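Local atomic coordinates of exotoxin 5 (Staphylococcus aureus subsp. aureus COL, PDB entry 3R2I), a protein that is of unknown function but belongs to the staphylococcal superantigen-like exotoxins, secreted proteins that probably interfere with host immune defences. Residues 149-161 against 168-180. Residues are numbered along the deposited sequence; the frame is centred on the assembly and turned at random.
Sequences GFVSNPSLQVKKV and SINELFFIQKEEV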
loop_
_atom_site.group_PDB
_atom_site.type_symbol
_atom_site.label_atom_id
_atom_site.label_comp_id
_atom_site.label_asym_id
_atom_site.label_seq_id
_atom_site.Cartn_x
_atom_site.Cartn_y
_atom_site.Cartn_z
ATOM N N GLY A 149 -14.783 -18.012 -4.698
ATOM C CA GLY A 149 -14.969 -16.573 -4.447
ATOM C C GLY A 149 -14.236 -16.047 -3.211
ATOM O O GLY A 149 -14.193 -16.724 -2.171
ATOM N N PHE A 150 -13.667 -14.839 -3.313
ATOM C CA PHE A 150 -12.934 -14.225 -2.196
ATOM C C PHE A 150 -13.030 -12.703 -2.135
ATOM O O PHE A 150 -12.650 -11.982 -3.076
ATOM C CB PHE A 150 -11.428 -14.556 -2.207
ATOM C CG PHE A 150 -10.694 -14.009 -0.993
ATOM C CD1 PHE A 150 -10.396 -14.838 0.081
ATOM C CD2 PHE A 150 -10.400 -12.655 -0.886
ATOM C CE1 PHE A 150 -9.771 -14.348 1.199
ATOM C CE2 PHE A 150 -9.792 -12.156 0.243
ATOM C CZ PHE A 150 -9.474 -13.013 1.285
ATOM N N VAL A 151 -13.446 -12.240 -0.962
ATOM C CA VAL A 151 -13.586 -10.846 -0.657
ATOM C C VAL A 151 -13.539 -10.782 0.849
ATOM O O VAL A 151 -14.194 -11.560 1.504
ATOM C CB VAL A 151 -14.956 -10.263 -1.107
ATOM C CG1 VAL A 151 -15.043 -8.795 -0.735
ATOM C CG2 VAL A 151 -15.175 -10.446 -2.611
ATOM N N SER A 152 -12.713 -9.896 1.382
ATOM C CA SER A 152 -12.624 -9.662 2.817
ATOM C C SER A 152 -13.288 -8.299 2.982
ATOM O O SER A 152 -13.228 -7.453 2.090
ATOM C CB SER A 152 -11.176 -9.594 3.320
ATOM O OG SER A 152 -10.455 -10.785 3.072
ATOM N N ASN A 153 -13.892 -8.074 4.130
ATOM C CA ASN A 153 -14.596 -6.834 4.364
ATOM C C ASN A 153 -14.427 -6.425 5.826
ATOM O O ASN A 153 -15.384 -6.451 6.594
ATOM C CB ASN A 153 -16.063 -7.047 3.981
ATOM C CG ASN A 153 -16.935 -5.817 4.253
ATOM O OD1 ASN A 153 -18.103 -5.973 4.592
ATOM N ND2 ASN A 153 -16.362 -4.615 4.192
ATOM N N PRO A 154 -13.181 -6.145 6.239
ATOM C CA PRO A 154 -12.909 -5.725 7.598
ATOM C C PRO A 154 -13.475 -4.346 7.880
ATOM O O PRO A 154 -13.519 -3.512 7.000
ATOM C CB PRO A 154 -11.387 -5.680 7.661
ATOM C CG PRO A 154 -10.964 -5.447 6.286
ATOM C CD PRO A 154 -11.931 -6.287 5.478
ATOM N N SER A 155 -13.912 -4.115 9.114
ATOM C CA SER A 155 -14.469 -2.804 9.461
ATOM C C SER A 155 -13.335 -1.790 9.398
ATOM O O SER A 155 -12.183 -2.158 9.536
ATOM C CB SER A 155 -15.096 -2.827 10.855
ATOM O OG SER A 155 -14.089 -3.073 11.811
ATOM N N LEU A 156 -13.677 -0.534 9.142
ATOM C CA LEU A 156 -12.710 0.551 9.063
ATOM C C LEU A 156 -13.391 1.750 9.670
ATOM O O LEU A 156 -14.471 2.127 9.206
ATOM C CB LEU A 156 -12.324 0.839 7.599
ATOM C CG LEU A 156 -11.424 2.045 7.230
ATOM C CD1 LEU A 156 -10.079 2.034 7.923
ATOM C CD2 LEU A 156 -11.231 2.105 5.712
ATOM N N GLN A 157 -12.826 2.263 10.760
ATOM C CA GLN A 157 -13.353 3.426 11.442
ATOM C C GLN A 157 -12.322 4.511 11.436
ATOM O O GLN A 157 -11.166 4.242 11.689
ATOM C CB GLN A 157 -13.633 3.178 12.927
ATOM C CG GLN A 157 -14.911 2.534 13.250
ATOM C CD GLN A 157 -15.295 2.792 14.710
ATOM O OE1 GLN A 157 -14.436 2.809 15.599
ATOM N NE2 GLN A 157 -16.595 3.005 14.952
ATOM N N VAL A 158 -12.750 5.730 11.168
ATOM C CA VAL A 158 -11.886 6.882 11.203
ATOM C C VAL A 158 -12.420 7.694 12.371
ATOM O O VAL A 158 -13.632 7.969 12.437
ATOM C CB VAL A 158 -11.969 7.700 9.934
ATOM C CG1 VAL A 158 -10.986 8.897 10.024
ATOM C CG2 VAL A 158 -11.720 6.812 8.691
ATOM N N LYS A 159 -11.543 8.025 13.314
ATOM C CA LYS A 159 -11.967 8.758 14.477
ATOM C C LYS A 159 -11.043 9.825 15.024
ATOM O O LYS A 159 -9.848 9.850 14.775
ATOM C CB LYS A 159 -12.336 7.800 15.593
ATOM C CG LYS A 159 -11.385 6.707 15.898
ATOM C CD LYS A 159 -11.943 5.806 17.027
ATOM C CE LYS A 159 -11.250 4.415 17.098
ATOM N NZ LYS A 159 -9.738 4.390 17.234
ATOM N N LYS A 160 -11.656 10.753 15.728
ATOM C CA LYS A 160 -10.920 11.771 16.449
ATOM C C LYS A 160 -11.425 11.583 17.865
ATOM O O LYS A 160 -12.618 11.791 18.154
ATOM C CB LYS A 160 -11.203 13.186 15.935
ATOM C CG LYS A 160 -10.636 14.277 16.864
ATOM C CD LYS A 160 -10.773 15.669 16.241
ATOM C CE LYS A 160 -10.008 15.790 14.918
ATOM N NZ LYS A 160 -8.556 15.497 15.094
ATOM N N VAL A 161 -10.530 11.202 18.758
ATOM C CA VAL A 161 -10.956 10.912 20.114
ATOM C C VAL A 161 -10.078 11.608 21.179
ATOM O O VAL A 161 -10.178 11.291 22.344
ATOM C CB VAL A 161 -10.974 9.351 20.277
ATOM C CG1 VAL A 161 -9.555 8.783 20.182
ATOM C CG2 VAL A 161 -11.644 8.927 21.593
ATOM N N SER A 168 -16.535 9.635 15.190
ATOM C CA SER A 168 -16.209 8.258 14.872
ATOM C C SER A 168 -17.064 7.861 13.659
ATOM O O SER A 168 -18.274 7.954 13.714
ATOM C CB SER A 168 -16.481 7.364 16.088
ATOM O OG SER A 168 -16.142 6.038 15.743
ATOM N N ILE A 169 -16.452 7.449 12.563
ATOM C CA ILE A 169 -17.191 7.151 11.328
ATOM C C ILE A 169 -16.722 5.864 10.652
ATOM O O ILE A 169 -15.526 5.670 10.437
ATOM C CB ILE A 169 -16.963 8.305 10.324
ATOM C CG1 ILE A 169 -17.574 9.611 10.850
ATOM C CG2 ILE A 169 -17.500 8.008 8.904
ATOM C CD1 ILE A 169 -17.086 10.817 10.099
ATOM N N ASN A 170 -17.665 4.985 10.323
ATOM C CA ASN A 170 -17.364 3.754 9.600
ATOM C C ASN A 170 -17.291 4.005 8.117
ATOM O O ASN A 170 -18.053 4.814 7.567
ATOM C CB ASN A 170 -18.427 2.687 9.890
ATOM C CG ASN A 170 -18.143 1.945 11.183
ATOM O OD1 ASN A 170 -17.218 1.162 11.236
ATOM N ND2 ASN A 170 -18.937 2.176 12.208
ATOM N N GLU A 171 -16.375 3.298 7.478
ATOM C CA GLU A 171 -16.150 3.363 6.042
ATOM C C GLU A 171 -16.223 1.929 5.538
ATOM O O GLU A 171 -15.973 1.009 6.285
ATOM C CB GLU A 171 -14.758 3.924 5.782
ATOM C CG GLU A 171 -14.589 5.342 6.302
ATOM C CD GLU A 171 -15.254 6.364 5.408
ATOM O OE1 GLU A 171 -15.457 7.508 5.865
ATOM O OE2 GLU A 171 -15.514 6.031 4.226
ATOM N N LEU A 172 -16.570 1.736 4.268
ATOM C CA LEU A 172 -16.720 0.396 3.726
ATOM C C LEU A 172 -15.465 0.060 2.891
ATOM O O LEU A 172 -15.212 0.624 1.836
ATOM C CB LEU A 172 -17.996 0.314 2.920
ATOM C CG LEU A 172 -18.534 -1.076 2.589
ATOM C CD1 LEU A 172 -18.868 -1.865 3.909
ATOM C CD2 LEU A 172 -19.762 -0.984 1.678
ATOM N N PHE A 173 -14.737 -0.933 3.363
ATOM C CA PHE A 173 -13.493 -1.337 2.776
ATOM C C PHE A 173 -13.484 -2.822 2.348
ATOM O O PHE A 173 -13.582 -3.702 3.174
ATOM C CB PHE A 173 -12.447 -1.068 3.875
ATOM C CG PHE A 173 -11.049 -1.122 3.411
ATOM C CD1 PHE A 173 -10.490 -0.040 2.778
ATOM C CD2 PHE A 173 -10.270 -2.234 3.642
ATOM C CE1 PHE A 173 -9.181 -0.079 2.354
ATOM C CE2 PHE A 173 -8.960 -2.276 3.220
ATOM C CZ PHE A 173 -8.429 -1.216 2.551
ATOM N N PHE A 174 -13.363 -3.097 1.057
ATOM C CA PHE A 174 -13.302 -4.469 0.559
ATOM C C PHE A 174 -11.876 -4.802 0.129
ATOM O O PHE A 174 -11.196 -3.962 -0.432
ATOM C CB PHE A 174 -14.220 -4.646 -0.647
ATOM C CG PHE A 174 -15.701 -4.548 -0.324
ATOM C CD1 PHE A 174 -16.349 -5.598 0.302
ATOM C CD2 PHE A 174 -16.443 -3.431 -0.689
ATOM C CE1 PHE A 174 -17.703 -5.534 0.599
ATOM C CE2 PHE A 174 -17.797 -3.372 -0.424
ATOM C CZ PHE A 174 -18.431 -4.438 0.222
ATOM N N ILE A 175 -11.410 -6.008 0.411
ATOM C CA ILE A 175 -10.075 -6.402 -0.021
ATOM C C ILE A 175 -10.331 -7.640 -0.849
ATOM O O ILE A 175 -10.868 -8.607 -0.334
ATOM C CB ILE A 175 -9.153 -6.777 1.140
ATOM C CG1 ILE A 175 -9.145 -5.663 2.181
ATOM C CG2 ILE A 175 -7.748 -7.125 0.567
ATOM C CD1 ILE A 175 -8.372 -6.002 3.442
ATOM N N GLN A 176 -9.966 -7.610 -2.125
ATOM C CA GLN A 176 -10.242 -8.750 -3.020
ATOM C C GLN A 176 -9.112 -9.746 -3.197
ATOM O O GLN A 176 -9.209 -10.678 -3.971
ATOM C CB GLN A 176 -10.714 -8.230 -4.371
ATOM C CG GLN A 176 -11.916 -7.288 -4.168
ATOM C CD GLN A 176 -12.625 -6.905 -5.442
ATOM O OE1 GLN A 176 -13.106 -7.774 -6.216
ATOM N NE2 GLN A 176 -12.763 -5.593 -5.639
ATOM N N LYS A 177 -8.058 -9.573 -2.448
ATOM C CA LYS A 177 -6.918 -10.448 -2.531
ATOM C C LYS A 177 -6.810 -11.204 -1.260
ATOM O O LYS A 177 -6.983 -10.667 -0.198
ATOM C CB LYS A 177 -5.636 -9.636 -2.749
ATOM C CG LYS A 177 -5.385 -9.252 -4.213
ATOM C CD LYS A 177 -4.481 -7.988 -4.364
ATOM C CE LYS A 177 -5.342 -6.645 -4.521
ATOM N NZ LYS A 177 -6.531 -6.371 -3.558
ATOM N N GLU A 178 -6.503 -12.471 -1.413
ATOM C CA GLU A 178 -6.296 -13.378 -0.314
ATOM C C GLU A 178 -5.034 -12.946 0.478
ATOM O O GLU A 178 -5.007 -12.940 1.690
ATOM C CB GLU A 178 -6.149 -14.728 -0.963
ATOM C CG GLU A 178 -6.175 -15.897 -0.088
ATOM C CD GLU A 178 -6.370 -17.149 -0.912
ATOM O OE1 GLU A 178 -7.448 -17.764 -0.731
ATOM O OE2 GLU A 178 -5.527 -17.426 -1.811
ATOM N N GLU A 179 -4.000 -12.547 -0.240
ATOM C CA GLU A 179 -2.770 -12.057 0.369
ATOM C C GLU A 179 -2.611 -10.617 -0.086
ATOM O O GLU A 179 -2.567 -10.353 -1.299
ATOM C CB GLU A 179 -1.576 -12.891 -0.067
ATOM C CG GLU A 179 -0.244 -12.251 0.310
ATOM C CD GLU A 179 0.910 -13.218 0.218
ATOM O OE1 GLU A 179 1.762 -13.034 -0.664
ATOM O OE2 GLU A 179 0.918 -14.198 0.996
ATOM N N VAL A 180 -2.511 -9.690 0.872
ATOM C CA VAL A 180 -2.417 -8.247 0.544
ATOM C C VAL A 180 -1.187 -7.668 1.197
ATOM O O VAL A 180 -0.760 -8.143 2.261
ATOM C CB VAL A 180 -3.684 -7.463 1.029
ATOM C CG1 VAL A 180 -3.816 -7.581 2.546
ATOM C CG2 VAL A 180 -3.661 -5.969 0.609
HETATM O O HOH W 1 -15.491 -2.226 6.010
HETATM O O HOH W 2 -16.564 -0.378 8.556
#
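The antiparallel hairpin at one margin of the C-terminal beta-grasp sheet, strands 155-160 and 167-172, pairs V158 with I169 by two reciprocal backbone bonds, V158 N to I169 O and I169 N to V158 O, each 2.9 Å. E171 N adds a 2.8 Å bond to L156 O. Between this bond and the next bridge, water links the chains: one molecule, 2.6 Å from P154 O, accepts from F173 N, while a second accepts from L156 N and lies 2.7 Å from E171 O. Direct pairing resumes as a single bridge, S152 N to I175 O at 2.8 Å, with I175 N returning a bond to S152 O. In this five-stranded sheet, strand 155-160 lies between 167-172 and 241-248, and helix 182-197 covers the side bearing V158 and E171. L156 CD2 meets F173 CD1 obliquely at 3.7 Å. The N153 side chain, its CG anti to the backbone N (chi1 177°), runs alongside F174, with ND2 over one face of the ring and the amide plane 28° from the ring's; ND2 donates to F173 O from above the carbonyl plane. Beyond the bridge, E178 CA sits 3.8 Å from the F150 ring centroid, a CH-pi contact 21° off the normal.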